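Local coordinates for spike protein P5 (Enterobacteria phage PRD1, PDB 1YQ5) that forms, together with proteins P31 and P2, the spike complexes at the five-fold vertices of the phage capsid and is essential for infectivity, at residues L9-S12 with G17-S20; F29-A34 with I136-A141; T42-S47 with I51-G56; I63-K68 with L79-G84; F122-C125 with A130-N133. One frame throughout, in Å; residues are numbered along the deposited sequence.

How the contacts relate
All five contacts belong to the C-terminal domain of P5, a jelly-roll of two five-stranded antiparallel sheets that assembles as a trimer. Contact 1 comes first along the chain; contacts 3, 4 and 5 follow in turn inside the loop that contact 2 closes between F29-A34 and I136-A141. Contacts 2 and 4 lie near the domain centre, with their own centres about 9 Å apart, and both reach a second subunit. Contact 4 spans the two sheets. Contact 3 is a hairpin, and contact 5 packs a loop leucine against its strand; they lie on opposite sides of the chain's centre, about 24 Å apart between centres. The shared core thus joins distant parts of the sequence.

Contact 1 of 5, residues L9-S12 with G17-S20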
# COMPACT_ATOMS: atom_id res chain seq x y z
N LEU A 9 -9.72 10.22 8.37
CA LEU A 9 -9.52 11.61 8.73
C LEU A 9 -8.86 12.44 7.64
O LEU A 9 -8.10 11.93 6.82
CB LEU A 9 -8.64 11.69 9.99
CG LEU A 9 -8.98 10.80 11.18
CD1 LEU A 9 -7.84 10.84 12.18
CD2 LEU A 9 -10.28 11.26 11.82
N MSE A 10 -9.15 13.74 7.67
CA MSE A 10 -8.55 14.69 6.74
C MSE A 10 -7.83 15.67 7.66
O MSE A 10 -8.44 16.34 8.48
CB MSE A 10 -9.63 15.39 5.91
CG MSE A 10 -9.09 16.16 4.71
SE MSE A 10 -8.30 17.86 5.21
CE MSE A 10 -9.95 18.82 5.49
N TYR A 11 -6.51 15.73 7.50
CA TYR A 11 -5.62 16.56 8.32
C TYR A 11 -5.01 17.68 7.47
O TYR A 11 -4.43 17.42 6.42
CB TYR A 11 -4.53 15.64 8.87
CG TYR A 11 -3.75 16.12 10.07
CD1 TYR A 11 -4.39 16.48 11.25
CD2 TYR A 11 -2.35 16.10 10.06
CE1 TYR A 11 -3.66 16.80 12.40
CE2 TYR A 11 -1.61 16.42 11.19
CZ TYR A 11 -2.27 16.77 12.36
OH TYR A 11 -1.53 17.05 13.50
N SER A 12 -5.14 18.91 7.94
CA SER A 12 -4.60 20.07 7.23
C SER A 12 -4.32 21.18 8.24
O SER A 12 -4.62 21.03 9.42
CB SER A 12 -5.61 20.59 6.20
OG SER A 12 -6.72 21.18 6.86
N GLY A 17 -3.76 20.29 12.06
CA GLY A 17 -2.33 20.11 11.85
C GLY A 17 -1.47 21.31 12.17
O GLY A 17 -1.97 22.42 12.33
N PRO A 18 -0.15 21.11 12.30
CA PRO A 18 0.73 22.24 12.61
C PRO A 18 0.72 23.26 11.47
O PRO A 18 0.57 22.90 10.31
CB PRO A 18 2.10 21.58 12.80
CG PRO A 18 2.00 20.30 12.04
CD PRO A 18 0.59 19.84 12.31
N ALA A 19 0.87 24.54 11.82
CA ALA A 19 0.88 25.59 10.82
C ALA A 19 1.97 25.30 9.81
O ALA A 19 1.88 25.66 8.64
CB ALA A 19 1.12 26.95 11.49
N SER A 20 3.02 24.62 10.27
CA SER A 20 4.12 24.26 9.39
C SER A 20 4.80 23.00 9.88
O SER A 20 5.27 22.95 11.02
CB SER A 20 5.14 25.40 9.32
OG SER A 20 6.24 25.05 8.49
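The phenol ring of Y11 receives G17 on one face, and this apolar meeting is one half of the contact. G17 CA stands over the face toward the rim, 3.8 Å from the centroid and 28° off the ring normal, a CH-pi interaction whose closest atom pair is Y11 CZ to G17 CA at 3.4 Å. P18 extends the cover obliquely: its CD lies 3.7 Å from Y11 OH, the proline crossing the tyrosine at about a right angle. With CG opposite the backbone N (chi1 -161°), the Y11 ring is brought to the returning chain.

The polar half is one backbone hydrogen bond, from G17 N to S12 O, 2.9 Å long, with an N-H...O angle of 150°. It closes the short loop that follows the strand. Two further polar ends are held by outside partners: Y11 OH bonds D30 O, which fixes the far end of the ring, and S12 OG bonds T15 OG1.

The loop folds back beside the end of strand 5-11, where that strand runs between strands 35-40 and 135-142 of one jelly-roll sheet and the hydroxyl of Y134 bonds P18 O.

Contact 2 of 5, residues F29-A34 with I136-A141; sequences FDLSGA and INITAA
F29 and L31 from the loop meet I136 and I138 from the strand, two pairs of buried hydrocarbon groups that make up the tight part of the contact. F29 and I136 arrive from opposite directions; the I136 methyl CD1 lies 3.9 Å from F29 CE1 and approaches the ring obliquely. L31 and I138 reach toward each other tip to tip, L31 CD2 to I138 CD1 measuring 4.0 Å. In both isoleucines CG1 is set opposite the carbonyl carbon (chi1 -63° for I136 and -65° for I138), and an extended chi2 carries each CD1 out to the loop. No hydrogen bond crosses here: shape and apolar contact do the work. This is the interior of the jelly-roll, where a connection between two strands of one sheet lays its side chains into the core, alongside M65, F122 and L124.

The other side of the loop is looser and faces solvent at S32 and G33. D30 OD1 there accepts from S32 N at 2.9 Å, an Asx turn, and the S32 hydroxyl OG meets D30 OD1 at 2.6 Å on that oxygen's syn lone pair, the side of OD2; two donors thus grip one oxygen. Overlapping it, a type I turn runs from L31 to A34, closed by A34 N to L31 O at 3.1 Å. On the reverse face of strand 136-141, T139 and A141 pack against L106 of a second subunit.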
# COMPACT_ATOMS: atom_id res chain seq x y z
N PHE A 29 1.91 13.19 14.80
CA PHE A 29 0.78 14.11 14.68
C PHE A 29 -0.28 14.04 15.77
O PHE A 29 -0.69 12.96 16.19
CB PHE A 29 0.08 13.89 13.33
CG PHE A 29 0.91 14.22 12.13
CD1 PHE A 29 0.71 13.53 10.94
CD2 PHE A 29 1.85 15.24 12.17
CE1 PHE A 29 1.44 13.86 9.80
CE2 PHE A 29 2.58 15.58 11.03
CZ PHE A 29 2.38 14.88 9.85
N ASP A 30 -0.73 15.21 16.20
CA ASP A 30 -1.80 15.34 17.17
C ASP A 30 -3.02 15.33 16.25
O ASP A 30 -3.21 16.27 15.48
CB ASP A 30 -1.70 16.69 17.87
CG ASP A 30 -2.91 16.99 18.76
OD1 ASP A 30 -4.04 16.57 18.41
OD2 ASP A 30 -2.72 17.65 19.79
N LEU A 31 -3.83 14.28 16.32
CA LEU A 31 -5.00 14.18 15.44
C LEU A 31 -6.34 14.57 16.08
O LEU A 31 -7.40 14.34 15.49
CB LEU A 31 -5.11 12.77 14.87
CG LEU A 31 -3.91 12.25 14.06
CD1 LEU A 31 -4.17 10.81 13.64
CD2 LEU A 31 -3.69 13.14 12.85
N SER A 32 -6.29 15.16 17.27
CA SER A 32 -7.52 15.55 17.96
C SER A 32 -8.37 16.52 17.15
O SER A 32 -9.59 16.45 17.17
CB SER A 32 -7.19 16.17 19.32
OG SER A 32 -6.42 17.35 19.17
N GLY A 33 -7.71 17.41 16.42
CA GLY A 33 -8.43 18.39 15.62
C GLY A 33 -8.66 18.00 14.17
O GLY A 33 -9.15 18.82 13.39
N ALA A 34 -8.31 16.78 13.80
CA ALA A 34 -8.50 16.32 12.43
C ALA A 34 -9.99 16.23 12.11
O ALA A 34 -10.81 15.98 12.99
CB ALA A 34 -7.83 14.97 12.22
N ILE A 136 -3.58 15.96 4.17
CA ILE A 136 -3.21 14.63 4.61
C ILE A 136 -4.46 13.84 4.95
O ILE A 136 -5.36 14.33 5.64
CB ILE A 136 -2.29 14.70 5.85
CG1 ILE A 136 -0.99 15.43 5.49
CG2 ILE A 136 -2.00 13.30 6.39
CD1 ILE A 136 -0.07 15.66 6.67
N ASN A 137 -4.52 12.62 4.43
CA ASN A 137 -5.64 11.74 4.71
C ASN A 137 -5.10 10.50 5.40
O ASN A 137 -4.11 9.92 4.97
CB ASN A 137 -6.35 11.34 3.41
CG ASN A 137 -7.21 12.46 2.86
OD1 ASN A 137 -8.32 12.71 3.36
ND2 ASN A 137 -6.71 13.14 1.85
N ILE A 138 -5.74 10.13 6.50
CA ILE A 138 -5.35 8.97 7.28
C ILE A 138 -6.58 8.11 7.50
O ILE A 138 -7.59 8.58 8.02
CB ILE A 138 -4.76 9.39 8.64
CG1 ILE A 138 -3.46 10.17 8.42
CG2 ILE A 138 -4.52 8.16 9.50
CD1 ILE A 138 -2.89 10.81 9.68
N THR A 139 -6.50 6.85 7.08
CA THR A 139 -7.62 5.93 7.23
C THR A 139 -7.16 4.60 7.79
O THR A 139 -6.16 4.03 7.34
CB THR A 139 -8.31 5.68 5.87
OG1 THR A 139 -8.84 6.91 5.36
CG2 THR A 139 -9.44 4.67 6.02
N ALA A 140 -7.88 4.10 8.79
CA ALA A 140 -7.56 2.83 9.40
C ALA A 140 -8.85 2.03 9.54
O ALA A 140 -9.89 2.57 9.90
CB ALA A 140 -6.91 3.03 10.75
N ALA A 141 -8.77 0.73 9.25
CA ALA A 141 -9.92 -0.14 9.37
C ALA A 141 -9.50 -1.49 9.92
O ALA A 141 -8.49 -2.06 9.50
CB ALA A 141 -10.59 -0.32 8.00

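Contact 3 of 5, residues T42-S47 with I51-G56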
# COMPACT_ATOMS: atom_id res chain seq x y z
N THR A 42 -16.78 1.99 17.26
CA THR A 42 -16.13 2.84 18.24
C THR A 42 -14.74 2.35 18.63
O THR A 42 -14.13 2.88 19.57
CB THR A 42 -16.97 2.91 19.52
OG1 THR A 42 -17.17 1.59 20.03
CG2 THR A 42 -18.33 3.54 19.24
N GLY A 43 -14.23 1.37 17.90
CA GLY A 43 -12.91 0.83 18.22
C GLY A 43 -11.73 1.70 17.84
O GLY A 43 -10.65 1.56 18.41
N LEU A 44 -11.93 2.60 16.88
CA LEU A 44 -10.88 3.49 16.42
C LEU A 44 -11.31 4.94 16.57
O LEU A 44 -12.29 5.37 15.95
CB LEU A 44 -10.55 3.20 14.96
CG LEU A 44 -9.90 1.84 14.69
CD1 LEU A 44 -10.03 1.48 13.21
CD2 LEU A 44 -8.44 1.88 15.12
N THR A 45 -10.58 5.70 17.38
CA THR A 45 -10.91 7.10 17.62
C THR A 45 -9.69 8.00 17.56
O THR A 45 -8.59 7.61 17.95
CB THR A 45 -11.57 7.25 18.99
OG1 THR A 45 -10.66 6.77 19.99
CG2 THR A 45 -12.85 6.44 19.07
N LYS A 46 -9.88 9.23 17.06
CA LYS A 46 -8.78 10.18 16.96
C LYS A 46 -8.45 10.76 18.33
O LYS A 46 -9.32 10.91 19.18
CB LYS A 46 -9.15 11.31 16.00
CG LYS A 46 -10.37 12.14 16.42
CD LYS A 46 -10.82 13.07 15.30
CE LYS A 46 -12.04 13.90 15.70
NZ LYS A 46 -12.58 14.69 14.56
N SER A 47 -7.17 11.09 18.53
CA SER A 47 -6.73 11.67 19.80
C SER A 47 -5.47 12.48 19.56
O SER A 47 -4.91 12.49 18.46
CB SER A 47 -6.42 10.57 20.82
OG SER A 47 -5.13 10.04 20.58
N ILE A 51 -4.29 7.60 16.60
CA ILE A 51 -5.58 6.92 16.54
C ILE A 51 -5.57 5.82 17.59
O ILE A 51 -4.78 4.88 17.52
CB ILE A 51 -5.87 6.32 15.15
CG1 ILE A 51 -6.02 7.44 14.12
CG2 ILE A 51 -7.15 5.49 15.20
CD1 ILE A 51 -6.35 6.94 12.72
N GLN A 52 -6.46 5.95 18.58
CA GLN A 52 -6.56 5.00 19.68
C GLN A 52 -7.30 3.73 19.29
O GLN A 52 -8.30 3.77 18.57
CB GLN A 52 -7.32 5.63 20.85
CG GLN A 52 -6.80 6.97 21.36
CD GLN A 52 -5.49 6.84 22.10
OE1 GLN A 52 -5.27 5.86 22.83
NE2 GLN A 52 -4.62 7.82 21.94
N LEU A 53 -6.82 2.60 19.79
CA LEU A 53 -7.47 1.31 19.56
C LEU A 53 -8.10 0.94 20.90
O LEU A 53 -7.40 0.83 21.90
CB LEU A 53 -6.47 0.23 19.14
CG LEU A 53 -6.11 0.16 17.65
CD1 LEU A 53 -5.37 1.41 17.23
CD2 LEU A 53 -5.27 -1.08 17.40
N ALA A 54 -9.42 0.76 20.90
CA ALA A 54 -10.14 0.42 22.13
C ALA A 54 -9.74 -0.96 22.66
O ALA A 54 -9.32 -1.83 21.90
CB ALA A 54 -11.64 0.46 21.88
N ALA A 55 -9.88 -1.14 23.97
CA ALA A 55 -9.53 -2.41 24.60
C ALA A 55 -10.31 -3.55 23.95
O ALA A 55 -11.47 -3.39 23.58
CB ALA A 55 -9.86 -2.35 26.10
N GLY A 56 -9.65 -4.70 23.80
CA GLY A 56 -10.30 -5.85 23.20
C GLY A 56 -10.30 -5.85 21.68
O GLY A 56 -10.87 -6.75 21.07
O HOH W 1 -10.73 3.91 20.36
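L44 and L53 lie side by side and point the same way, L44 CD2 resting 3.8 Å from L53 CD1. The same L44 methyl also meets I51, whose CG2 is 3.8 Å away, but here the two side chains cross obliquely. One leucine branch is thus wedged between two residues of the partner strand, on the face that looks into the core. I51 presents CG2 because that branch stands opposite its backbone N (chi1 -66° to CG1).

On the reverse, outward face T45 crosses Q52 at a slant, T45 OG1 coming 3.6 Å from Q52 CB. A water binds T45 OG1 and donates to Q52 O, bridging the pair. Further along, S47 CB lies beside Q52 CG, while S47 OG is held by A49 N and G50 N of the turn.

These orientations follow from a beta hairpin in which T45 and Q52 form a hydrogen-bonded antiparallel pair, flanked by the non-hydrogen-bonded pairs L44 with L53 and K46 with I51. Q52 N gives a bond of 2.8 Å to T45 O, and T45 N returns one of 3.2 Å to Q52 O. A54 N adds a third, 2.9 Å to G43 O. The N-to-C directions of the short segments 44-46 and 51-53 make an angle of 149°, near antiparallel.

Strand 44-46 is the outermost of its sheet within this chain; strand 51-53 passes the hairpin on to strand 119-126, and across the core L44 and L53 both touch Y61 of strand 59-68.

Contact 4 of 5, residues I63-K68 with L79-G84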
# COMPACT_ATOMS: atom_id res chain seq x y z
N ILE A 63 -4.16 0.18 7.02
CA ILE A 63 -3.88 1.58 7.25
C ILE A 63 -3.30 2.29 6.03
O ILE A 63 -2.45 1.73 5.33
CB ILE A 63 -2.89 1.72 8.41
CG1 ILE A 63 -3.47 1.07 9.67
CG2 ILE A 63 -2.55 3.18 8.65
CD1 ILE A 63 -2.44 0.72 10.71
N THR A 64 -3.75 3.51 5.80
CA THR A 64 -3.25 4.32 4.70
C THR A 64 -3.11 5.77 5.12
O THR A 64 -3.98 6.32 5.78
CB THR A 64 -4.19 4.28 3.47
OG1 THR A 64 -4.18 2.98 2.88
CG2 THR A 64 -3.73 5.30 2.42
N MSE A 65 -1.99 6.37 4.75
CA MSE A 65 -1.77 7.78 5.02
C MSE A 65 -1.20 8.36 3.75
O MSE A 65 -0.21 7.85 3.21
CB MSE A 65 -0.79 8.01 6.17
CG MSE A 65 -0.43 9.48 6.29
SE MSE A 65 0.57 9.96 7.86
CE MSE A 65 2.10 8.76 7.56
N THR A 66 -1.83 9.41 3.25
CA THR A 66 -1.40 10.07 2.03
C THR A 66 -1.22 11.56 2.26
O THR A 66 -1.79 12.14 3.18
CB THR A 66 -2.43 9.89 0.91
OG1 THR A 66 -3.70 10.37 1.35
CG2 THR A 66 -2.55 8.42 0.52
N VAL A 67 -0.42 12.18 1.40
CA VAL A 67 -0.20 13.61 1.49
C VAL A 67 0.03 14.24 0.13
O VAL A 67 0.65 13.64 -0.75
CB VAL A 67 1.02 13.97 2.38
CG1 VAL A 67 2.29 13.35 1.80
CG2 VAL A 67 1.18 15.48 2.47
N LYS A 68 -0.51 15.44 -0.03
CA LYS A 68 -0.33 16.25 -1.22
C LYS A 68 -0.01 17.63 -0.67
O LYS A 68 -0.70 18.13 0.22
CB LYS A 68 -1.62 16.34 -2.07
CG LYS A 68 -1.98 15.10 -2.89
CD LYS A 68 -0.81 14.61 -3.75
CE LYS A 68 -0.20 15.71 -4.62
NZ LYS A 68 -1.13 16.29 -5.64
N LEU A 79 7.33 9.19 5.11
CA LEU A 79 6.13 8.83 5.87
C LEU A 79 6.41 7.73 6.87
O LEU A 79 7.20 6.81 6.60
CB LEU A 79 5.01 8.39 4.92
CG LEU A 79 4.44 9.48 4.01
CD1 LEU A 79 5.43 9.81 2.92
CD2 LEU A 79 3.12 9.01 3.41
N ARG A 80 5.76 7.81 8.02
CA ARG A 80 5.96 6.82 9.07
C ARG A 80 4.71 6.55 9.89
O ARG A 80 3.97 7.47 10.26
CB ARG A 80 7.08 7.26 10.01
CG ARG A 80 7.33 6.29 11.16
CD ARG A 80 8.37 6.85 12.13
NE ARG A 80 7.81 7.89 12.98
CZ ARG A 80 8.54 8.77 13.65
NH1 ARG A 80 9.87 8.76 13.56
NH2 ARG A 80 7.95 9.66 14.44
N VAL A 81 4.49 5.27 10.17
CA VAL A 81 3.37 4.81 10.98
C VAL A 81 3.98 3.94 12.06
O VAL A 81 4.84 3.10 11.78
CB VAL A 81 2.38 3.95 10.18
CG1 VAL A 81 1.31 3.40 11.12
CG2 VAL A 81 1.75 4.76 9.07
N LYS A 82 3.55 4.14 13.30
CA LYS A 82 4.07 3.34 14.40
C LYS A 82 2.95 2.74 15.23
O LYS A 82 1.86 3.30 15.33
CB LYS A 82 4.94 4.19 15.33
CG LYS A 82 6.10 4.89 14.64
CD LYS A 82 7.00 5.56 15.66
CE LYS A 82 6.27 6.66 16.42
NZ LYS A 82 7.07 7.18 17.57
N TYR A 83 3.23 1.58 15.82
CA TYR A 83 2.29 0.92 16.71
C TYR A 83 3.13 0.06 17.65
O TYR A 83 3.80 -0.88 17.22
CB TYR A 83 1.29 0.02 15.98
CG TYR A 83 0.24 -0.49 16.95
CD1 TYR A 83 -0.78 0.35 17.40
CD2 TYR A 83 0.34 -1.76 17.51
CE1 TYR A 83 -1.67 -0.06 18.39
CE2 TYR A 83 -0.54 -2.19 18.50
CZ TYR A 83 -1.54 -1.33 18.94
OH TYR A 83 -2.40 -1.73 19.94
N GLY A 84 3.11 0.40 18.94
CA GLY A 84 3.90 -0.36 19.88
C GLY A 84 5.36 -0.27 19.52
O GLY A 84 5.85 0.81 19.16
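The flat group at the centre is the carbonyl of R80: the terminal methyl CE of M65, a selenomethionine in this crystal, stands above its plane, offset beyond the oxygen, 3.5 Å from R80 O. This is cross-sheet packing in a jelly-roll sandwich: the two strand segments belong to different sheets, approach to 8.6 Å between axes and share no hydrogen bond. The backbone nitrogen R80 N, on the other side of its CA, is 3.8 Å from M65 CE. The guanidinium group, another flat one, belongs to a side chain whose CB leaves the backbone on the side away from M65; its NH2 forms a salt bridge with D28.

M65 spans the gap between the sheets by running straight through chi1 (172°) and chi2, then bending at chi3 (57°) to lay CE onto the opposite backbone. There the methyl has L79 CB 3.9 Å away and, more loosely, V81 CG2 at 4.3 Å. On the reverse face of strand 63-68, T64 and T66 look toward a second subunit, where T64 OG1 bonds L106 N and T66 packs on F88.

L79 makes its own crossing to the facing strand, its CD2 methyl ending 3.5 Å from M65 O.

Contact 5 of 5, residues F122-C125 with A130-N133; sequences FSLC and ALSN
At L124 and C125 the strand backbone is almost fully extended, and L131 approaches it from an irregular segment with no hydrogen bond between them, the CA atoms of C125 and L131 being 7.0 Å apart. That spacing is wider than a paired strand would have, and side chains fill it.

L131 does most of the reaching. Its CG lies opposite the carbonyl carbon (chi1 -56°) and chi2 is extended, which pushes CD1 out ahead toward the strand. L124 meets it with a single branch: CD1 of L124 and CD1 of L131 are 3.8 Å apart, and the two leucines cross at about a right angle. The same L131 methyl also lies against the backbone, 4.1 Å from C125 CA. L124 is in the less common setting with CG between its backbone N and carbonyl carbon (chi1 64°), and from there its CD1 turns to the loop. The contact is small but buried, whereas A130, S132 and N133 around L131 are exposed; L131 is thus the residue by which this segment dips into the core.

Segment 130-133 lies in the connection from strand 119-126 to strand 135-142, which lie in different sheets of the jelly-roll. L131 also pairs through its backbone with I21 and touches Y77, while L124 packs inward against V67 of strand 59-68 and I136 of strand 135-142.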
# COMPACT_ATOMS: atom_id res chain seq x y z
N PHE A 122 1.14 8.58 13.69
CA PHE A 122 1.43 8.98 12.32
C PHE A 122 2.32 10.21 12.21
O PHE A 122 2.23 11.13 13.03
CB PHE A 122 0.13 9.26 11.56
CG PHE A 122 -0.83 8.11 11.55
CD1 PHE A 122 -1.64 7.84 12.65
CD2 PHE A 122 -0.93 7.28 10.43
CE1 PHE A 122 -2.53 6.77 12.65
CE2 PHE A 122 -1.81 6.20 10.42
CZ PHE A 122 -2.62 5.95 11.53
N SER A 123 3.17 10.22 11.19
CA SER A 123 4.05 11.35 10.94
C SER A 123 4.60 11.33 9.53
O SER A 123 4.74 10.26 8.92
CB SER A 123 5.23 11.37 11.93
OG SER A 123 5.98 12.56 11.78
N LEU A 124 4.91 12.51 9.01
CA LEU A 124 5.48 12.64 7.68
C LEU A 124 6.08 14.04 7.56
O LEU A 124 5.81 14.91 8.38
CB LEU A 124 4.40 12.42 6.60
CG LEU A 124 3.21 13.36 6.47
CD1 LEU A 124 3.65 14.72 5.93
CD2 LEU A 124 2.18 12.74 5.53
N CYS A 125 6.90 14.23 6.53
CA CYS A 125 7.54 15.51 6.27
C CYS A 125 8.15 15.39 4.90
O CYS A 125 7.99 14.37 4.23
CB CYS A 125 8.68 15.76 7.26
SG CYS A 125 10.18 14.75 6.95
N ALA A 130 9.80 22.63 4.57
CA ALA A 130 8.66 22.57 5.48
C ALA A 130 7.37 22.47 4.67
O ALA A 130 7.33 22.87 3.51
CB ALA A 130 8.63 23.82 6.36
N LEU A 131 6.32 21.92 5.28
CA LEU A 131 5.03 21.78 4.60
C LEU A 131 4.00 22.67 5.30
O LEU A 131 3.76 22.51 6.49
CB LEU A 131 4.56 20.33 4.64
CG LEU A 131 5.50 19.27 4.06
CD1 LEU A 131 4.87 17.89 4.22
CD2 LEU A 131 5.78 19.57 2.60
N SER A 132 3.40 23.59 4.56
CA SER A 132 2.40 24.48 5.13
C SER A 132 1.19 24.62 4.21
O SER A 132 0.40 25.55 4.34
CB SER A 132 3.00 25.86 5.41
OG SER A 132 3.44 26.47 4.21
N ASN A 133 1.06 23.69 3.27
CA ASN A 133 -0.04 23.70 2.31
C ASN A 133 -0.34 22.25 1.97
O ASN A 133 -0.38 21.86 0.80
CB ASN A 133 0.39 24.47 1.05
CG ASN A 133 -0.61 24.37 -0.08
OD1 ASN A 133 -1.82 24.48 0.13
ND2 ASN A 133 -0.12 24.16 -1.30